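Local coordinates for protein HpuA (Kingella denitrificans ATCC 33394, PDB 5EC6) that probably serves as an outer-membrane lipoprotein receptor that binds haemoglobin so that the bacterium can take up its iron, at residues P156-T161 against H278-E283. Residues are numbered along the deposited sequence; the frame is centred on the assembly and turned at random.
Sequences PAPTDT and HPSGGE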
# COMPACT_ATOMS: atom_id res chain seq x y z
N PRO A 156 4.25 9.70 -3.81
CA PRO A 156 4.02 10.42 -2.56
C PRO A 156 3.03 11.56 -2.72
O PRO A 156 2.93 12.21 -3.79
CB PRO A 156 5.39 10.98 -2.17
CG PRO A 156 6.28 10.69 -3.28
CD PRO A 156 5.65 9.78 -4.24
N ALA A 157 2.28 11.80 -1.67
CA ALA A 157 1.35 12.93 -1.64
C ALA A 157 2.07 14.27 -1.60
O ALA A 157 2.79 14.56 -0.65
CB ALA A 157 0.45 12.83 -0.39
N PRO A 158 1.87 15.14 -2.60
CA PRO A 158 2.61 16.39 -2.52
C PRO A 158 2.22 17.22 -1.28
O PRO A 158 1.05 17.36 -1.03
CB PRO A 158 2.14 17.12 -3.81
CG PRO A 158 1.76 16.01 -4.75
CD PRO A 158 1.11 14.99 -3.86
N THR A 159 3.19 17.75 -0.56
CA THR A 159 2.90 18.48 0.68
C THR A 159 2.11 19.75 0.41
O THR A 159 1.30 20.15 1.20
CB THR A 159 4.17 18.79 1.48
OG1 THR A 159 5.06 19.57 0.67
CG2 THR A 159 4.88 17.51 1.93
N ASP A 160 2.27 20.33 -0.79
CA ASP A 160 1.54 21.56 -1.08
C ASP A 160 0.04 21.43 -1.36
O ASP A 160 -0.69 22.42 -1.40
CB ASP A 160 2.28 22.40 -2.16
CG ASP A 160 2.40 21.73 -3.47
OD1 ASP A 160 1.79 20.65 -3.71
OD2 ASP A 160 3.16 22.33 -4.30
N THR A 161 -0.47 20.18 -1.46
CA THR A 161 -1.85 19.97 -1.61
C THR A 161 -2.43 19.01 -0.59
O THR A 161 -3.51 18.50 -0.80
CB THR A 161 -2.14 19.47 -3.03
OG1 THR A 161 -1.36 18.30 -3.28
CG2 THR A 161 -1.74 20.56 -4.06
N HIS A 278 -10.21 17.20 -4.22
CA HIS A 278 -9.72 16.46 -3.02
C HIS A 278 -8.25 16.69 -2.87
O HIS A 278 -7.47 16.68 -3.85
CB HIS A 278 -9.91 14.93 -3.15
CG HIS A 278 -11.33 14.51 -3.26
ND1 HIS A 278 -12.27 14.82 -2.31
CD2 HIS A 278 -12.00 13.89 -4.27
CE1 HIS A 278 -13.45 14.36 -2.70
NE2 HIS A 278 -13.31 13.81 -3.89
N PRO A 279 -7.78 16.84 -1.62
CA PRO A 279 -6.37 17.03 -1.36
C PRO A 279 -5.57 15.77 -1.72
O PRO A 279 -6.16 14.68 -1.89
CB PRO A 279 -6.33 17.32 0.19
CG PRO A 279 -7.62 16.87 0.71
CD PRO A 279 -8.62 16.82 -0.40
N SER A 280 -4.27 15.94 -1.77
CA SER A 280 -3.32 14.83 -1.83
C SER A 280 -3.47 13.98 -0.59
O SER A 280 -4.10 14.41 0.40
CB SER A 280 -1.92 15.35 -1.98
OG SER A 280 -1.46 16.01 -0.83
N GLY A 281 -2.88 12.80 -0.64
CA GLY A 281 -2.91 11.89 0.53
C GLY A 281 -4.13 11.04 0.65
O GLY A 281 -4.52 10.64 1.75
N GLY A 282 -4.76 10.73 -0.48
CA GLY A 282 -5.84 9.83 -0.49
C GLY A 282 -5.53 8.34 -0.21
O GLY A 282 -6.47 7.55 -0.10
N GLU A 283 -4.25 8.01 -0.20
CA GLU A 283 -3.78 6.70 0.16
C GLU A 283 -2.68 6.79 1.20
O GLU A 283 -2.09 7.86 1.44
CB GLU A 283 -3.35 5.92 -1.10
CG GLU A 283 -4.54 5.78 -2.03
CD GLU A 283 -4.23 5.19 -3.39
OE1 GLU A 283 -3.09 4.86 -3.67
OE2 GLU A 283 -5.22 5.05 -4.20
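The carbonyl oxygen of Pro158 is gripped by two donors that reach it from opposite faces of its plane: Ser280 OG at 2.9 Å from across the contact, and Thr161 N, at 3.2 Å, from its own turn. A chi1 of 68° sets Ser280 OG between its backbone N and carbonyl carbon and turns it toward Pro158 O, the donor lying 24° from the carbonyl plane. Ser280 also donates its backbone N to Thr161 O at 2.8 Å, with the donor standing well above that carbonyl plane. One serine thus ties both ends of the short turn 158-161, which includes the 3-10 residues Thr159 and Asp160. Van der Waals contacts of carbon atoms surround these bonds. Ser280 CB lies 3.6 Å from Pro158 CD and 3.3 Å from Thr161 OG1, a hydroxyl that is also hydrogen-bonded to Glu268. Pro279 CB rests 3.2 Å from Thr161 O, beside the serine bond, and Ala157 CB points at the opposing backbone, 3.3 Å from Gly281 N. Gly281 has a positive phi of 84°, which favours glycine. Arg304, on strand 298-308, donates to the carbonyls of Pro279 and Ser280, and Tyr177 OH bonds Gly281 O. The contact joins the loop after strand 148-154 to the loop leading into strand 283-289, where Gly282 and Glu283 form a classic beta bulge opposite Phe265. Both hydrogen bonds between the two loops therefore come from one buried serine, whose N and OG are satisfied by two carbonyls of a single turn, setting the position of its loop against that turn.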